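PDB 6IO1: aminotransferase, class III from Thermomicrobium roseum, which catalyses (S)-enantioselective transamination as a thermostable omega-transaminase, moving amino groups by way of its pyridoxal 5'-phosphate cofactor. Local coordinates for the interface of chains A and B. Coordinates in Å, arbitrary orientation; residue numbers count along the deposited sequence, not the author numbering. Chains: chain A/B, Aminotransferase, class III.

Contact 1: the interface of chains A and B. Residues chain A 89-90, 318, 320-321; chain B 22-23, 60.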
ATOM      1  N   PHE A  89     -10.358   1.760 -11.293  1.00 15.03           N
ATOM      2  CA  PHE A  89     -10.763   0.458 -11.790  1.00 16.49           C
ATOM      3  C   PHE A  89     -11.848   0.610 -12.852  1.00 15.74           C
ATOM      4  O   PHE A  89     -12.534   1.633 -12.936  1.00 17.24           O
ATOM      5  CB  PHE A  89     -11.302  -0.413 -10.651  1.00 16.86           C
ATOM      6  CG  PHE A  89     -10.247  -0.945  -9.714  1.00 16.31           C
ATOM      7  CD1 PHE A  89      -9.148  -0.179  -9.357  1.00 15.84           C
ATOM      8  CD2 PHE A  89     -10.375  -2.211  -9.168  1.00 18.40           C
ATOM      9  CE1 PHE A  89      -8.194  -0.673  -8.491  1.00 16.72           C
ATOM     10  CE2 PHE A  89      -9.423  -2.710  -8.303  1.00 19.15           C
ATOM     11  CZ  PHE A  89      -8.331  -1.940  -7.963  1.00 17.75           C
ATOM     12  N   PHE A  90     -11.995  -0.435 -13.669  1.00 17.52           N
ATOM     13  CA  PHE A  90     -13.117  -0.571 -14.601  1.00 18.76           C
ATOM     14  C   PHE A  90     -13.236   0.622 -15.546  1.00 18.45           C
ATOM     15  O   PHE A  90     -14.338   1.009 -15.939  1.00 18.92           O
ATOM     16  CB  PHE A  90     -14.438  -0.783 -13.851  1.00 20.54           C
ATOM     17  CG  PHE A  90     -14.292  -1.542 -12.560  1.00 19.80           C
ATOM     18  CD1 PHE A  90     -13.611  -2.749 -12.517  1.00 21.85           C
ATOM     19  CD2 PHE A  90     -14.835  -1.045 -11.388  1.00 19.48           C
ATOM     20  CE1 PHE A  90     -13.472  -3.441 -11.329  1.00 23.09           C
ATOM     21  CE2 PHE A  90     -14.702  -1.735 -10.198  1.00 19.32           C
ATOM     22  CZ  PHE A  90     -14.019  -2.934 -10.169  1.00 20.83           C
ATOM     23  N   PHE A 318      -6.585  -6.100 -17.493  1.00 23.75           N
ATOM     24  CA  PHE A 318      -5.306  -6.123 -16.790  1.00 20.22           C
ATOM     25  C   PHE A 318      -5.557  -6.454 -15.321  1.00 20.68           C
ATOM     26  O   PHE A 318      -6.070  -5.622 -14.566  1.00 17.89           O
ATOM     27  CB  PHE A 318      -4.602  -4.780 -16.946  1.00 19.46           C
ATOM     28  CG  PHE A 318      -3.284  -4.693 -16.237  1.00 18.49           C
ATOM     29  CD1 PHE A 318      -2.326  -5.676 -16.402  1.00 18.86           C
ATOM     30  CD2 PHE A 318      -2.997  -3.613 -15.418  1.00 17.17           C
ATOM     31  CE1 PHE A 318      -1.107  -5.593 -15.754  1.00 17.03           C
ATOM     32  CE2 PHE A 318      -1.781  -3.524 -14.768  1.00 17.33           C
ATOM     33  CZ  PHE A 318      -0.835  -4.513 -14.935  1.00 17.27           C
ATOM     34  N   HIS A 320      -4.449  -6.458 -12.345  1.00 17.20           N
ATOM     35  CA  HIS A 320      -3.635  -5.910 -11.271  1.00 16.79           C
ATOM     36  C   HIS A 320      -4.184  -4.552 -10.872  1.00 17.93           C
ATOM     37  O   HIS A 320      -4.586  -3.762 -11.730  1.00 16.82           O
ATOM     38  CB  HIS A 320      -2.164  -5.770 -11.669  1.00 17.99           C
ATOM     39  CG  HIS A 320      -1.335  -5.068 -10.639  1.00 16.71           C
ATOM     40  ND1 HIS A 320      -0.727  -5.733  -9.596  1.00 16.20           N
ATOM     41  CD2 HIS A 320      -1.035  -3.758 -10.475  1.00 18.22           C
ATOM     42  CE1 HIS A 320      -0.079  -4.866  -8.841  1.00 17.47           C
ATOM     43  NE2 HIS A 320      -0.250  -3.660  -9.352  1.00 18.63           N
ATOM     44  N   GLY A 321      -4.197  -4.290  -9.568  1.00 17.92           N
ATOM     45  CA  GLY A 321      -4.597  -2.990  -9.077  1.00 18.82           C
ATOM     46  C   GLY A 321      -4.825  -2.931  -7.583  1.00 19.37           C
ATOM     47  O   GLY A 321      -5.342  -3.877  -6.980  1.00 19.57           O
TER
ATOM     48  N   PRO B  22      -5.731   0.387 -13.628  1.00 17.17           N
ATOM     49  CA  PRO B  22      -5.790  -0.953 -13.046  1.00 17.14           C
ATOM     50  C   PRO B  22      -7.162  -1.575 -13.255  1.00 14.87           C
ATOM     51  O   PRO B  22      -8.179  -0.881 -13.342  1.00 17.90           O
ATOM     52  CB  PRO B  22      -5.521  -0.702 -11.559  1.00 15.75           C
ATOM     53  CG  PRO B  22      -6.036   0.671 -11.318  1.00 17.24           C
ATOM     54  CD  PRO B  22      -5.915   1.441 -12.615  1.00 17.79           C
ATOM     55  N   LEU B  23      -7.176  -2.908 -13.324  1.00 17.43           N
ATOM     56  CA  LEU B  23      -8.417  -3.681 -13.437  1.00 18.28           C
ATOM     57  C   LEU B  23      -9.273  -3.188 -14.601  1.00 19.63           C
ATOM     58  O   LEU B  23     -10.490  -3.025 -14.486  1.00 19.91           O
ATOM     59  CB  LEU B  23      -9.204  -3.640 -12.126  1.00 18.53           C
ATOM     60  CG  LEU B  23      -9.139  -4.875 -11.224  1.00 20.63           C
ATOM     61  CD1 LEU B  23      -9.860  -6.046 -11.867  1.00 24.10           C
ATOM     62  CD2 LEU B  23      -7.696  -5.238 -10.905  1.00 19.33           C
ATOM     63  N   LEU B  60     -15.332   1.382  -4.377  1.00 14.10           N
ATOM     64  CA  LEU B  60     -14.838   0.007  -4.322  1.00 15.13           C
ATOM     65  C   LEU B  60     -15.187  -0.581  -2.950  1.00 15.07           C
ATOM     66  O   LEU B  60     -14.308  -0.848  -2.129  1.00 14.38           O
ATOM     67  CB  LEU B  60     -13.336  -0.049  -4.599  1.00 13.99           C
ATOM     68  CG  LEU B  60     -12.918   0.226  -6.044  1.00 11.94           C
ATOM     69  CD1 LEU B  60     -11.408   0.147  -6.194  1.00 16.27           C
ATOM     70  CD2 LEU B  60     -13.605  -0.743  -6.992  1.00 16.79           C
TER
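The ring of A:Phe89 is clamped on both faces by chain B. On one face B:Leu60 CD1 stands 3.7 Å from the ring centroid as a CH-pi contact, and on the opposite face B:Leu23 CB lies 4.0 Å from it. B:Pro22 CG lies on the B:Leu23 side but outside the rim, beside the CD1-CE1 edge, 3.8 Å from A:Phe89 CD1. At the edge, in the ring plane, comes A:Phe90 CE1. The A:Phe90 ring in turn has A:Phe89 CB over its centre, while A:Phe90 CE2 meets the other methyl, B:Leu60 CD2, at 3.5 Å. The two branches of B:Leu60 thus divide between neighbouring phenylalanines of the 3-10 helix 89-91. With chi1 at -74°, A:Phe89 CG lies anti to its own carbonyl carbon, which carries the ring in between B:Leu23 and B:Leu60. In this apolar patch of the two-fold dimer interface, the B:Pro22-B:Leu23 loop is held between A:Phe89 and the A:His320 loop: A:Phe90 N donates to B:Leu23 O at 3.1 Å, and B:Leu23 N donates to A:His320 O at 3.2 Å. Beside the second bond, B:Leu23 CD2 rests 3.5 Å from A:His320 O, and B:Pro22 CB packs 3.5 Å from A:Gly321 CA.

Contact 2: the interface of chains A and B. Residues chain A 126, 130, 319-322; chain B 157-159, 162, 170, 174.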
ATOM      1  N   GLU A 126       6.199  -3.376  -6.276  1.00 16.52           N
ATOM      2  CA  GLU A 126       5.469  -4.650  -6.512  1.00 18.31           C
ATOM      3  C   GLU A 126       4.788  -4.565  -7.883  1.00 14.95           C
ATOM      4  O   GLU A 126       4.855  -5.553  -8.640  1.00 15.07           O
ATOM      5  CB  GLU A 126       4.433  -4.868  -5.408  1.00 18.52           C
ATOM      6  CG  GLU A 126       3.665  -6.170  -5.548  1.00 23.38           C
ATOM      7  CD  GLU A 126       4.507  -7.424  -5.387  1.00 29.35           C
ATOM      8  OE1 GLU A 126       3.961  -8.530  -5.573  1.00 32.26           O
ATOM      9  OE2 GLU A 126       5.707  -7.292  -5.075  1.00 32.33           O
ATOM     10  N   LYS A 130       5.676  -6.852 -11.260  1.00 14.55           N
ATOM     11  CA  LYS A 130       4.606  -7.583 -11.927  1.00 14.88           C
ATOM     12  C   LYS A 130       4.442  -7.127 -13.370  1.00 15.97           C
ATOM     13  O   LYS A 130       4.174  -7.944 -14.255  1.00 16.21           O
ATOM     14  CB  LYS A 130       3.296  -7.421 -11.157  1.00 15.87           C
ATOM     15  CG  LYS A 130       3.314  -8.052  -9.775  1.00 18.94           C
ATOM     16  CD  LYS A 130       1.965  -7.932  -9.083  1.00 18.96           C
ATOM     17  CE  LYS A 130       0.933  -8.840  -9.730  1.00 18.53           C
ATOM     18  NZ  LYS A 130      -0.431  -8.620  -9.176  1.00 21.33           N
ATOM     19  N   MET A 319      -5.189  -7.669 -14.915  1.00 20.07           N
ATOM     20  CA  MET A 319      -5.553  -8.203 -13.602  1.00 21.93           C
ATOM     21  C   MET A 319      -4.553  -7.771 -12.527  1.00 18.29           C
ATOM     22  O   MET A 319      -3.901  -8.583 -11.871  1.00 22.78           O
ATOM     23  CB  MET A 319      -5.661  -9.722 -13.673  1.00 23.91           C
ATOM     24  CG  MET A 319      -6.735 -10.248 -14.624  1.00 28.04           C
ATOM     25  SD  MET A 319      -8.412 -10.247 -13.950  1.00 36.13           S
ATOM     26  CE  MET A 319      -8.950  -8.567 -14.247  1.00 25.19           C
ATOM     27  N   HIS A 320      -4.449  -6.458 -12.345  1.00 17.20           N
ATOM     28  CA  HIS A 320      -3.635  -5.910 -11.271  1.00 16.79           C
ATOM     29  C   HIS A 320      -4.184  -4.552 -10.872  1.00 17.93           C
ATOM     30  O   HIS A 320      -4.586  -3.762 -11.730  1.00 16.82           O
ATOM     31  CB  HIS A 320      -2.164  -5.770 -11.669  1.00 17.99           C
ATOM     32  CG  HIS A 320      -1.335  -5.068 -10.639  1.00 16.71           C
ATOM     33  ND1 HIS A 320      -0.727  -5.733  -9.596  1.00 16.20           N
ATOM     34  CD2 HIS A 320      -1.035  -3.758 -10.475  1.00 18.22           C
ATOM     35  CE1 HIS A 320      -0.079  -4.866  -8.841  1.00 17.47           C
ATOM     36  NE2 HIS A 320      -0.250  -3.660  -9.352  1.00 18.63           N
ATOM     37  N   GLY A 321      -4.197  -4.290  -9.568  1.00 17.92           N
ATOM     38  CA  GLY A 321      -4.597  -2.990  -9.077  1.00 18.82           C
ATOM     39  C   GLY A 321      -4.825  -2.931  -7.583  1.00 19.37           C
ATOM     40  O   GLY A 321      -5.342  -3.877  -6.980  1.00 19.57           O
ATOM     41  N   PHE A 322      -4.453  -1.809  -6.981  1.00 17.55           N
ATOM     42  CA  PHE A 322      -4.731  -1.533  -5.582  1.00 17.14           C
ATOM     43  C   PHE A 322      -5.953  -0.630  -5.484  1.00 17.67           C
ATOM     44  O   PHE A 322      -6.193   0.209  -6.355  1.00 17.62           O
ATOM     45  CB  PHE A 322      -3.527  -0.879  -4.905  1.00 16.66           C
ATOM     46  CG  PHE A 322      -2.307  -1.750  -4.878  1.00 18.89           C
ATOM     47  CD1 PHE A 322      -2.125  -2.677  -3.868  1.00 19.69           C
ATOM     48  CD2 PHE A 322      -1.348  -1.650  -5.873  1.00 17.42           C
ATOM     49  CE1 PHE A 322      -1.007  -3.480  -3.844  1.00 19.23           C
ATOM     50  CE2 PHE A 322      -0.226  -2.453  -5.854  1.00 18.51           C
ATOM     51  CZ  PHE A 322      -0.055  -3.369  -4.840  1.00 21.08           C
TER
ATOM     52  N   ILE B 157      -3.623  -8.213  -4.330  1.00 28.03           N
ATOM     53  CA  ILE B 157      -2.845  -8.706  -5.457  1.00 29.20           C
ATOM     54  C   ILE B 157      -1.357  -8.391  -5.310  1.00 28.70           C
ATOM     55  O   ILE B 157      -0.608  -8.474  -6.277  1.00 26.85           O
ATOM     56  CB  ILE B 157      -3.402  -8.159  -6.786  1.00 26.02           C
ATOM     57  CG1 ILE B 157      -3.840  -6.698  -6.643  1.00 23.16           C
ATOM     58  CG2 ILE B 157      -4.571  -8.997  -7.261  1.00 28.70           C
ATOM     59  CD1 ILE B 157      -2.705  -5.695  -6.588  1.00 24.00           C
ATOM     60  N   ALA B 158      -0.915  -8.035  -4.109  1.00 27.30           N
ATOM     61  CA  ALA B 158       0.496  -7.797  -3.845  1.00 31.19           C
ATOM     62  C   ALA B 158       1.013  -8.774  -2.800  1.00 31.78           C
ATOM     63  O   ALA B 158       0.323  -9.067  -1.816  1.00 34.30           O
ATOM     64  CB  ALA B 158       0.751  -6.374  -3.366  1.00 30.47           C
ATOM     65  N   MET B 159       2.232  -9.251  -3.010  1.00 31.21           N
ATOM     66  CA  MET B 159       2.998  -9.934  -1.968  1.00 35.00           C
ATOM     67  C   MET B 159       2.220 -11.185  -1.549  1.00 34.58           C
ATOM     68  O   MET B 159       1.500 -11.766  -2.374  1.00 34.19           O
ATOM     69  CB  MET B 159       3.283  -8.949  -0.867  1.00 33.63           C
ATOM     70  N   LEU B 162      -1.404 -11.825  -2.684  1.00 29.53           N
ATOM     71  CA  LEU B 162      -1.646 -12.396  -4.005  1.00 28.94           C
ATOM     72  C   LEU B 162      -1.727 -13.914  -3.931  1.00 27.19           C
ATOM     73  O   LEU B 162      -2.578 -14.532  -4.583  1.00 28.64           O
ATOM     74  CB  LEU B 162      -0.552 -11.954  -4.980  1.00 31.63           C
ATOM     75  CG  LEU B 162      -0.559 -12.542  -6.398  1.00 30.94           C
ATOM     76  CD1 LEU B 162      -1.896 -12.342  -7.105  1.00 31.35           C
ATOM     77  CD2 LEU B 162       0.576 -11.958  -7.225  1.00 28.83           C
ATOM     78  N   TYR B 170      -6.191 -13.604 -11.291  1.00 27.33           N
ATOM     79  CA  TYR B 170      -5.225 -12.621 -10.813  1.00 26.94           C
ATOM     80  C   TYR B 170      -3.794 -13.137 -10.908  1.00 26.54           C
ATOM     81  O   TYR B 170      -2.859 -12.340 -11.033  1.00 26.88           O
ATOM     82  CB  TYR B 170      -5.569 -12.209  -9.383  1.00 28.01           C
ATOM     83  CG  TYR B 170      -6.865 -11.437  -9.301  1.00 28.85           C
ATOM     84  CD1 TYR B 170      -6.911 -10.088  -9.623  1.00 28.33           C
ATOM     85  CD2 TYR B 170      -8.046 -12.063  -8.927  1.00 29.32           C
ATOM     86  CE1 TYR B 170      -8.092  -9.378  -9.558  1.00 31.38           C
ATOM     87  CE2 TYR B 170      -9.235 -11.362  -8.861  1.00 28.85           C
ATOM     88  CZ  TYR B 170      -9.253 -10.020  -9.178  1.00 33.11           C
ATOM     89  OH  TYR B 170     -10.433  -9.315  -9.115  1.00 33.45           O
ATOM     90  N   PHE B 174       1.805 -13.174 -14.172  1.00 23.31           N
ATOM     91  CA  PHE B 174       2.616 -12.350 -13.284  1.00 22.49           C
ATOM     92  C   PHE B 174       3.798 -13.096 -12.676  1.00 22.21           C
ATOM     93  O   PHE B 174       4.477 -12.546 -11.801  1.00 23.38           O
ATOM     94  CB  PHE B 174       1.736 -11.749 -12.188  1.00 22.30           C
ATOM     95  CG  PHE B 174       0.747 -10.744 -12.704  1.00 21.65           C
ATOM     96  CD1 PHE B 174       1.180  -9.572 -13.303  1.00 18.35           C
ATOM     97  CD2 PHE B 174      -0.612 -10.979 -12.611  1.00 21.84           C
ATOM     98  CE1 PHE B 174       0.275  -8.647 -13.786  1.00 16.88           C
ATOM     99  CE2 PHE B 174      -1.522 -10.060 -13.093  1.00 22.16           C
ATOM    100  CZ  PHE B 174      -1.079  -8.892 -13.680  1.00 19.33           C
TER
HETATM  101  O   HOH W   1      -2.777  -9.816  -9.903  1.00 23.14           O
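A:Lys130 reaches from helix 121-138 into chain B, in the dimer interface of this class-III, pyridoxal-phosphate-dependent aminotransferase. Its CB touches the ring of B:Phe174 at CD1. The chain runs straight as far as CD, which passes B:Ile157 O, and a bend at chi3 (71°) lays A:Lys130 CE over one ring face, toward the rim, 3.5 Å from B:Phe174 CG. The same ring has A:Lys130 O at its edge, in plane, so one lysine touches it with both backbone and side chain. At the tip, A:Lys130 NZ donates to B:Ile157 O at 2.9 Å, in the plane of that carbonyl, and to A:His320 ND1, also at 2.9 Å and in the imidazole plane. A water 2.7 Å from A:Lys130 NZ links it to A:Met319 O and B:Tyr170 O. These polar partners probably stabilise a charged ammonium, and the bond to ND1 would favour a proton on NE2 of A:His320. B:Ile157 has CG1 in the crowded position between backbone N and carbonyl carbon (chi1 39°), and its CD1 projects over the centre of the A:Phe322 ring, 3.9 Å from the centroid. B:Ala158 CB meets that ring at CE1 and CZ. B:Met159 N donates to A:Glu126 OE1 at 3.2 Å, from above the carboxylate plane.

Contact 3: the interface of chains A and B. Residues chain A 113-114, 308-309, 312; chain B 17, 30.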
ATOM      1  N   ASP A 113       5.772   7.770 -20.269  1.00 16.24           N
ATOM      2  CA  ASP A 113       4.548   8.532 -20.426  1.00 16.02           C
ATOM      3  C   ASP A 113       3.292   7.824 -19.942  1.00 16.43           C
ATOM      4  O   ASP A 113       2.207   8.406 -20.060  1.00 17.12           O
ATOM      5  CB  ASP A 113       4.355   8.926 -21.899  1.00 16.92           C
ATOM      6  CG  ASP A 113       5.342   9.980 -22.359  1.00 18.38           C
ATOM      7  OD1 ASP A 113       5.969  10.631 -21.498  1.00 17.75           O
ATOM      8  OD2 ASP A 113       5.488  10.163 -23.587  1.00 20.80           O
ATOM      9  N   HIS A 114       3.373   6.604 -19.408  1.00 16.36           N
ATOM     10  CA  HIS A 114       2.157   5.922 -18.985  1.00 15.44           C
ATOM     11  C   HIS A 114       2.261   5.551 -17.513  1.00 13.61           C
ATOM     12  O   HIS A 114       3.255   4.967 -17.091  1.00 13.82           O
ATOM     13  CB  HIS A 114       1.912   4.705 -19.870  1.00 17.67           C
ATOM     14  CG  HIS A 114       1.996   5.017 -21.333  1.00 19.80           C
ATOM     15  ND1 HIS A 114       0.880   5.179 -22.126  1.00 20.79           N
ATOM     16  CD2 HIS A 114       3.063   5.219 -22.142  1.00 20.28           C
ATOM     17  CE1 HIS A 114       1.256   5.455 -23.362  1.00 22.58           C
ATOM     18  NE2 HIS A 114       2.576   5.486 -23.399  1.00 21.08           N
ATOM     19  N   ALA A 308       3.851   0.096 -22.498  1.00 18.36           N
ATOM     20  CA  ALA A 308       2.425   0.398 -22.444  1.00 16.93           C
ATOM     21  C   ALA A 308       1.699  -0.112 -23.681  1.00 19.25           C
ATOM     22  O   ALA A 308       0.578  -0.620 -23.583  1.00 19.78           O
ATOM     23  CB  ALA A 308       2.213   1.900 -22.285  1.00 18.09           C
ATOM     24  N   GLU A 309       2.311   0.039 -24.858  1.00 17.20           N
ATOM     25  CA  GLU A 309       1.702  -0.472 -26.082  1.00 22.16           C
ATOM     26  C   GLU A 309       1.571  -1.986 -26.032  1.00 20.10           C
ATOM     27  O   GLU A 309       0.546  -2.546 -26.444  1.00 20.52           O
ATOM     28  CB  GLU A 309       2.528  -0.042 -27.295  1.00 25.24           C
ATOM     29  CG  GLU A 309       1.906  -0.395 -28.634  1.00 29.03           C
ATOM     30  CD  GLU A 309       0.828   0.583 -29.052  1.00 35.76           C
ATOM     31  OE1 GLU A 309       0.842   1.733 -28.560  1.00 35.87           O
ATOM     32  OE2 GLU A 309      -0.033   0.205 -29.873  1.00 41.58           O
ATOM     33  N   ALA A 312      -1.313  -2.759 -23.713  1.00 18.81           N
ATOM     34  CA  ALA A 312      -2.577  -2.372 -24.323  1.00 19.02           C
ATOM     35  C   ALA A 312      -2.888  -3.147 -25.596  1.00 20.33           C
ATOM     36  O   ALA A 312      -3.972  -2.967 -26.161  1.00 21.39           O
ATOM     37  CB  ALA A 312      -2.578  -0.871 -24.621  1.00 20.16           C
TER
ATOM     38  N   ALA B  17      -3.996   8.722 -23.317  1.00 18.02           N
ATOM     39  CA  ALA B  17      -2.581   8.887 -23.633  1.00 17.32           C
ATOM     40  C   ALA B  17      -1.674   8.460 -22.481  1.00 19.25           C
ATOM     41  O   ALA B  17      -0.589   7.914 -22.717  1.00 17.73           O
ATOM     42  CB  ALA B  17      -2.300  10.338 -24.022  1.00 17.78           C
ATOM     43  N   ARG B  30      -8.391   2.198 -24.782  1.00 20.02           N
ATOM     44  CA  ARG B  30      -7.834   3.052 -25.827  1.00 23.39           C
ATOM     45  C   ARG B  30      -8.870   3.360 -26.903  1.00 20.94           C
ATOM     46  O   ARG B  30      -8.878   4.459 -27.470  1.00 24.03           O
ATOM     47  CB  ARG B  30      -6.594   2.396 -26.436  1.00 23.00           C
ATOM     48  CG  ARG B  30      -5.418   2.346 -25.478  1.00 25.48           C
ATOM     49  CD  ARG B  30      -4.099   2.136 -26.197  1.00 27.00           C
ATOM     50  NE  ARG B  30      -2.967   2.430 -25.323  1.00 27.41           N
ATOM     51  CZ  ARG B  30      -1.699   2.456 -25.718  1.00 29.31           C
ATOM     52  NH1 ARG B  30      -1.387   2.185 -26.978  1.00 32.66           N
ATOM     53  NH2 ARG B  30      -0.738   2.738 -24.848  1.00 26.61           N
TER
HETATM   54  O   HOH W   2       1.660   3.301 -25.904  1.00 29.53           O
HETATM   55  O   HOH W   3      -2.559   0.863 -28.781  1.00 46.74           O
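Helix 305-312 and strand 112-118 of chain A face helix 26-32 and the C-terminal end of helix 8-18 of chain B, with the long side chain of B:Arg30 reaching across to A:Glu309. This polar, water-bridged patch of the two-fold dimer interface ties the N-terminal helices of one chain to the other. B:Arg30 is extended from CG to NE, and it delivers its guanidinium end-on to the A:Glu309 carboxylate. B:Arg30 NH1 donates to A:Glu309 OE1 at 2.8 Å in a salt bridge that lies in the guanidinium plane. Seen from the acid, however, NH1 comes from above the carboxylate plane: the two flat groups are turned 65° apart, so this is no parallel, two-pronged pairing. Two waters add bridges between the groups. One, 2.7 Å from B:Arg30 NH2, also meets A:Glu309 OE1; another, 2.8 Å from A:Glu309 OE2, meets NH1. A:Ala312 CB packs over one guanidinium face, toward its rim, 3.4 Å from B:Arg30 NE, and probably helps to fix how the group is turned. The side chains of A:His114 and B:Arg30 cross at about a right angle, yet their flat groups are only 26° from parallel. A:Ala308 CB lies against one face of the imidazole, and B:Ala17 O comes from the opposite side, obliquely beyond the ND1-CE1 edge. It stands well above the ring plane, which makes a hydrogen bond doubtful, although B:Ala17 O is 3.2 Å from A:His114 ND1.

Contact 1 and contact 2 lie about 10 Å apart, measured between the centres of their C-alpha atoms, and share A:His320 and A:Gly321: a single loop of chain A serves both, through its backbone in contact 1 and also through the imidazole in contact 2. Contact 3 is set apart, about 15 Å from contact 1 and 19 Å from contact 2. Contact 2 is close in sequence to cofactor-pocket residues of both chains, A:Asn125 beside A:Glu126 and B:Gly156 beside B:Ile157, so dimer packing probably helps to shape the active sites. Two-fold symmetry repeats every contact with the chains exchanged.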